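Local atomic coordinates of putative aspartyl-tRNA synthetase (Leishmania major, PDB entry 6OD8), a protein that probably attaches L-aspartate to its cognate tRNA(Asp) at the expense of ATP, as a class II aminoacyl-tRNA synthetase. Residues A[317-322]-A[519-524]; A[459-464]-A[485-490]. All coordinates share one frame; numbering follows the deposited sequence.

Contact 1: residues A[317-322]-A[519-524]; sequences EMRIDE and GAWPHG
The guanidinium of R319 lies flat over the six-membered ring of W521, the two planes only 6° apart. CZ of R319 stands 3.5 Å from the centroid of that ring, almost on its normal, which makes this a stacked cation-pi pair; NH2 reaches over CZ2, and CD adds a CH-pi contact farther back. The chain, extended from CG to NE, sets NE over the indole, and the guanidinium follows flat on the ring. The polar end of R319 is claimed from outside as well: NH2 makes a salt bridge with D111 of the second subunit, while W521 NE1 bonds to D286.

Alongside, the backbones of M318-R319 and H523-G524 pair as antiparallel strands. M318 N gives a hydrogen bond to G524 O (2.8 Å) and G524 N returns one to M318 O (2.9 Å). One step on, I320 N bonds to P522 O at 2.9 Å from well above the carbonyl plane, and I320 CG1 packs on P522 CB at 3.9 Å. H523 ND1 is tied back to W521 O (2.7 Å), close to the ring plane, which fixes the imidazole's rotation; E317 OE2 approaches H523 CD2 at the ring edge (3.3 Å), while its salt bridge goes to R488.

Strands 310-319 and 523-529 are neighbours in the mixed, largely antiparallel sheet of the class II catalytic domain, with helix 325-342 against M318 and I320 and helix 276-283 against E317 and H523.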
loop_
_atom_site.group_PDB
_atom_site.type_symbol
_atom_site.label_atom_id
_atom_site.label_comp_id
_atom_site.label_asym_id
_atom_site.label_seq_id
_atom_site.Cartn_x
_atom_site.Cartn_y
_atom_site.Cartn_z
ATOM N N GLU A 317 13.957 -1.486 2.372
ATOM C CA GLU A 317 15.320 -1.074 2.725
ATOM C C GLU A 317 15.514 -1.324 4.216
ATOM O O GLU A 317 14.566 -1.190 4.993
ATOM C CB GLU A 317 15.594 0.418 2.357
ATOM C CG GLU A 317 17.112 0.809 2.253
ATOM C CD GLU A 317 17.759 0.394 0.931
ATOM O OE1 GLU A 317 17.038 0.010 -0.023
ATOM O OE2 GLU A 317 19.003 0.466 0.830
ATOM N N MET A 318 16.735 -1.715 4.618
ATOM C CA MET A 318 16.952 -2.076 6.016
ATOM C C MET A 318 18.412 -1.876 6.401
ATOM O O MET A 318 19.307 -1.988 5.562
ATOM C CB MET A 318 16.562 -3.540 6.264
ATOM C CG MET A 318 17.359 -4.492 5.333
ATOM S SD MET A 318 16.831 -6.198 5.515
ATOM C CE MET A 318 17.783 -6.586 6.991
ATOM N N ARG A 319 18.649 -1.593 7.692
ATOM C CA ARG A 319 20.012 -1.624 8.207
ATOM C C ARG A 319 20.612 -3.011 8.062
ATOM O O ARG A 319 19.912 -4.024 8.125
ATOM C CB ARG A 319 20.055 -1.283 9.691
ATOM C CG ARG A 319 19.560 0.036 10.074
ATOM C CD ARG A 319 19.674 0.116 11.576
ATOM N NE ARG A 319 19.042 1.318 12.036
ATOM C CZ ARG A 319 18.759 1.555 13.298
ATOM N NH1 ARG A 319 19.067 0.651 14.232
ATOM N NH2 ARG A 319 18.165 2.685 13.610
ATOM N N ILE A 320 21.935 -3.068 7.936
ATOM C CA ILE A 320 22.639 -4.336 8.055
ATOM C C ILE A 320 23.675 -4.222 9.161
ATOM O O ILE A 320 24.287 -3.166 9.352
ATOM C CB ILE A 320 23.286 -4.790 6.733
ATOM C CG1 ILE A 320 24.344 -3.818 6.264
ATOM C CG2 ILE A 320 22.245 -4.916 5.641
ATOM C CD1 ILE A 320 25.246 -4.443 5.213
ATOM N N ASP A 321 23.846 -5.313 9.904
ATOM C CA ASP A 321 24.889 -5.376 10.924
ATOM C C ASP A 321 26.247 -5.574 10.274
ATOM O O ASP A 321 27.207 -4.848 10.569
ATOM C CB ASP A 321 24.632 -6.530 11.905
ATOM C CG ASP A 321 23.400 -6.325 12.791
ATOM O OD1 ASP A 321 22.795 -7.341 13.190
ATOM O OD2 ASP A 321 23.045 -5.175 13.102
ATOM N N GLU A 322 26.338 -6.556 9.390
ATOM C CA GLU A 322 27.638 -6.945 8.854
ATOM C C GLU A 322 27.638 -7.150 7.351
ATOM O O GLU A 322 28.654 -6.887 6.709
ATOM C CB GLU A 322 28.125 -8.263 9.518
ATOM C CG GLU A 322 28.354 -8.203 11.013
ATOM C CD GLU A 322 28.741 -9.554 11.591
ATOM O OE1 GLU A 322 29.605 -10.239 10.998
ATOM O OE2 GLU A 322 28.190 -9.924 12.644
ATOM N N GLY A 519 26.421 11.038 10.031
ATOM C CA GLY A 519 26.394 9.689 10.548
ATOM C C GLY A 519 25.435 8.844 9.741
ATOM O O GLY A 519 24.266 9.223 9.571
ATOM N N ALA A 520 25.893 7.709 9.229
ATOM C CA ALA A 520 25.045 6.868 8.395
ATOM C C ALA A 520 25.111 5.426 8.872
ATOM O O ALA A 520 26.171 4.947 9.280
ATOM C CB ALA A 520 25.459 6.929 6.914
ATOM N N TRP A 521 23.959 4.730 8.815
ATOM C CA TRP A 521 23.903 3.291 9.097
ATOM C C TRP A 521 24.281 2.481 7.853
ATOM O O TRP A 521 23.797 2.775 6.760
ATOM C CB TRP A 521 22.484 2.882 9.527
ATOM C CG TRP A 521 21.953 3.567 10.737
ATOM C CD1 TRP A 521 21.208 4.698 10.772
ATOM C CD2 TRP A 521 22.079 3.122 12.100
ATOM N NE1 TRP A 521 20.870 5.020 12.086
ATOM C CE2 TRP A 521 21.375 4.051 12.914
ATOM C CE3 TRP A 521 22.677 2.009 12.709
ATOM C CZ2 TRP A 521 21.302 3.927 14.313
ATOM C CZ3 TRP A 521 22.585 1.884 14.109
ATOM C CH2 TRP A 521 21.918 2.839 14.883
ATOM N N PRO A 522 25.099 1.428 7.995
ATOM C CA PRO A 522 25.211 0.442 6.906
ATOM C C PRO A 522 23.829 -0.121 6.590
ATOM O O PRO A 522 23.029 -0.379 7.490
ATOM C CB PRO A 522 26.158 -0.631 7.467
ATOM C CG PRO A 522 26.927 0.060 8.632
ATOM C CD PRO A 522 25.887 1.061 9.196
ATOM N N HIS A 523 23.528 -0.269 5.300
ATOM C CA HIS A 523 22.174 -0.650 4.928
ATOM C C HIS A 523 22.157 -1.246 3.528
ATOM O O HIS A 523 23.154 -1.200 2.801
ATOM C CB HIS A 523 21.224 0.553 5.021
ATOM C CG HIS A 523 21.583 1.682 4.100
ATOM N ND1 HIS A 523 22.626 2.548 4.355
ATOM C CD2 HIS A 523 21.025 2.093 2.938
ATOM C CE1 HIS A 523 22.695 3.446 3.387
ATOM N NE2 HIS A 523 21.739 3.192 2.512
ATOM N N GLY A 524 21.011 -1.840 3.174
ATOM C CA GLY A 524 20.799 -2.449 1.871
ATOM C C GLY A 524 19.323 -2.689 1.652
ATOM O O GLY A 524 18.505 -2.441 2.533
#

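Contact 2: residues A[459-464]-A[485-490]. With EDO (1,2-ethanediol), chain F; EDO (1,2-ethanediol), chain C.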
loop_
_atom_site.group_PDB
_atom_site.type_symbol
_atom_site.label_atom_id
_atom_site.label_comp_id
_atom_site.label_asym_id
_atom_site.label_seq_id
_atom_site.Cartn_x
_atom_site.Cartn_y
_atom_site.Cartn_z
ATOM N N TYR A 459 25.399 3.552 -6.489
ATOM C CA TYR A 459 25.228 3.397 -5.042
ATOM C C TYR A 459 25.466 1.964 -4.538
ATOM O O TYR A 459 25.282 1.706 -3.347
ATOM C CB TYR A 459 23.830 3.862 -4.610
ATOM C CG TYR A 459 22.677 3.352 -5.451
ATOM C CD1 TYR A 459 22.180 2.058 -5.286
ATOM C CD2 TYR A 459 22.080 4.165 -6.406
ATOM C CE1 TYR A 459 21.142 1.593 -6.055
ATOM C CE2 TYR A 459 21.010 3.704 -7.176
ATOM C CZ TYR A 459 20.562 2.424 -6.997
ATOM O OH TYR A 459 19.530 1.928 -7.751
ATOM N N THR A 460 25.888 1.038 -5.399
ATOM C CA THR A 460 26.119 -0.345 -4.976
ATOM C C THR A 460 27.517 -0.503 -4.374
ATOM O O THR A 460 28.512 -0.131 -5.006
ATOM C CB THR A 460 25.975 -1.274 -6.173
ATOM O OG1 THR A 460 24.706 -1.030 -6.792
ATOM C CG2 THR A 460 26.070 -2.742 -5.728
ATOM N N MET A 461 27.595 -1.093 -3.172
ATOM C CA MET A 461 28.885 -1.330 -2.519
ATOM C C MET A 461 29.681 -2.400 -3.255
ATOM O O MET A 461 29.158 -3.478 -3.549
ATOM C CB MET A 461 28.677 -1.753 -1.058
ATOM C CG MET A 461 29.986 -1.935 -0.252
ATOM S SD MET A 461 30.762 -0.380 0.199
ATOM C CE MET A 461 29.737 0.077 1.632
ATOM N N GLU A 462 30.954 -2.097 -3.557
ATOM C CA GLU A 462 31.839 -3.066 -4.199
ATOM C C GLU A 462 32.394 -4.074 -3.180
ATOM O O GLU A 462 32.497 -3.793 -1.984
ATOM C CB GLU A 462 32.997 -2.339 -4.903
ATOM C CG GLU A 462 32.551 -1.546 -6.139
ATOM C CD GLU A 462 33.511 -0.420 -6.519
ATOM O OE1 GLU A 462 34.615 -0.335 -5.931
ATOM O OE2 GLU A 462 33.157 0.386 -7.411
ATOM N N CYS A 463 32.761 -5.267 -3.668
ATOM C CA CYS A 463 33.417 -6.240 -2.798
ATOM C C CYS A 463 34.822 -5.758 -2.448
ATOM O O CYS A 463 35.588 -5.353 -3.328
ATOM C CB CYS A 463 33.506 -7.619 -3.456
ATOM S SG CYS A 463 31.925 -8.239 -4.019
ATOM N N LYS A 464 35.153 -5.830 -1.157
ATOM C CA LYS A 464 36.473 -5.424 -0.681
ATOM C C LYS A 464 37.585 -6.254 -1.313
ATOM O O LYS A 464 38.654 -5.725 -1.651
ATOM C CB LYS A 464 36.538 -5.561 0.838
ATOM C CG LYS A 464 37.782 -4.911 1.434
ATOM C CD LYS A 464 37.625 -4.635 2.897
ATOM C CE LYS A 464 38.590 -3.546 3.327
ATOM N NZ LYS A 464 39.994 -3.937 3.030
ATOM N N GLY A 485 18.927 -6.961 -5.218
ATOM C CA GLY A 485 19.223 -6.460 -3.884
ATOM C C GLY A 485 20.704 -6.199 -3.715
ATOM O O GLY A 485 21.541 -6.811 -4.378
ATOM N N ALA A 486 21.034 -5.283 -2.798
ATOM C CA ALA A 486 22.446 -4.972 -2.591
ATOM C C ALA A 486 22.658 -4.218 -1.293
ATOM O O ALA A 486 21.746 -3.564 -0.770
ATOM C CB ALA A 486 23.008 -4.124 -3.728
ATOM N N GLN A 487 23.890 -4.300 -0.799
ATOM C CA GLN A 487 24.378 -3.304 0.144
ATOM C C GLN A 487 24.641 -1.988 -0.582
ATOM O O GLN A 487 25.264 -1.962 -1.657
ATOM C CB GLN A 487 25.669 -3.786 0.826
ATOM C CG GLN A 487 26.201 -2.766 1.829
ATOM C CD GLN A 487 27.519 -3.173 2.506
ATOM O OE1 GLN A 487 28.149 -4.174 2.148
ATOM N NE2 GLN A 487 27.920 -2.401 3.512
ATOM N N ARG A 488 24.207 -0.881 0.029
ATOM C CA ARG A 488 24.471 0.445 -0.515
ATOM C C ARG A 488 25.791 0.990 0.025
ATOM O O ARG A 488 26.310 0.530 1.044
ATOM C CB ARG A 488 23.358 1.434 -0.151
ATOM C CG ARG A 488 21.930 0.853 -0.200
ATOM C CD ARG A 488 21.570 0.300 -1.573
ATOM N NE ARG A 488 20.183 -0.180 -1.559
ATOM C CZ ARG A 488 19.607 -0.912 -2.506
ATOM N NH1 ARG A 488 20.274 -1.318 -3.595
ATOM N NH2 ARG A 488 18.342 -1.257 -2.339
ATOM N N ILE A 489 26.288 2.037 -0.625
ATOM C CA ILE A 489 27.474 2.750 -0.149
ATOM C C ILE A 489 26.988 3.801 0.843
ATOM O O ILE A 489 26.309 4.760 0.456
ATOM C CB ILE A 489 28.249 3.395 -1.304
ATOM C CG1 ILE A 489 28.746 2.324 -2.289
ATOM C CG2 ILE A 489 29.417 4.236 -0.771
ATOM C CD1 ILE A 489 29.494 2.893 -3.498
ATOM N N HIS A 490 27.319 3.630 2.124
ATOM C CA HIS A 490 26.825 4.574 3.126
ATOM C C HIS A 490 27.852 5.647 3.455
ATOM O O HIS A 490 27.560 6.556 4.240
ATOM C CB HIS A 490 26.371 3.838 4.400
ATOM C CG HIS A 490 27.446 3.028 5.044
ATOM N ND1 HIS A 490 27.932 1.860 4.491
ATOM C CD2 HIS A 490 28.149 3.226 6.185
ATOM C CE1 HIS A 490 28.887 1.376 5.264
ATOM N NE2 HIS A 490 29.049 2.190 6.292
HETATM C C1 EDO F . 34.550 1.037 -2.422
HETATM O O1 EDO F . 35.132 0.025 -3.269
HETATM C C2 EDO F . 33.079 0.703 -2.145
HETATM O O2 EDO F . 32.370 0.524 -3.380
HETATM C C1 EDO C . 35.417 3.462 -7.105
HETATM O O1 EDO C . 34.039 3.086 -6.956
HETATM C C2 EDO C . 36.304 2.544 -6.263
HETATM O O2 EDO C . 36.605 1.341 -6.983
HETATM O O HOH W 1 22.409 -1.377 -5.497
#
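In the class II catalytic domain, the loop between strands 445-449 and 472-477 runs here beside strand 480-487 and the residues that follow it, and a single backbone bridge between T460 and R488 joins them. M461 N bonds to Q487 O, 2.9 Å away and nearly straight at 174°. The second bond, I489 N to Y459 O (also 2.9 Å), is more bent, and R488 CA adds a CA-H...O contact to the same carbonyl oxygen.

M461 has the largest share of the buried surface. CG lies anti to the backbone N (chi1 -176°), next to the amide end of Q487; bends at the next two torsions bring M461 CE to 3.6 Å from Q487 NE2 and 3.5 Å from R488 O. I489 adds to this, CG1 packing on M461 CA and CD1 against T460 O. The amide of Q487 is bound by the second subunit, NE2 to V63 O and OE1 to S65 OG of that chain, so this junction is also part of the dimer interface.

Y459 and R488 run side by side, R488 NH1 sitting 3.9 Å from Y459 CE1 at the edge of the phenol ring, with ring and guanidinium planes 83° apart; R488 NE is salt-bridged to E317. A water bonds to T460 OG1 at 2.7 Å and, weakly, to R488 NH1; T460 OG1 also bonds to P457 O. Two ethanediol molecules, probably from the crystallisation liquor, hydrogen-bond to the carboxylate of E462, one also accepting from E462 N; the same carboxylate is salt-bridged to R498.

How the contacts relate
Contacts 1 and 2 lie with their centres about 10 Å apart and meet through neighbouring strands, 523-529 and 480-487, of one sheet. A direct tie is the salt bridge from E317 OE2 to R488 NE, 2.7 Å long. Beside it, H523 O and R488 N are 3.0 Å apart, a probable backbone hydrogen bond, and A520 CB packs on H490 O. Strand 523-529 and helix 530-538 carry the Gly-Phe-Gly-Ile-Gly-Leu-Glu-Arg sequence of class II motif 3, which in this family contributes to the ATP site, so contact 1 probably sits where that element begins. V63 of the second subunit meets both contacts, packing against P522 and accepting from Q487.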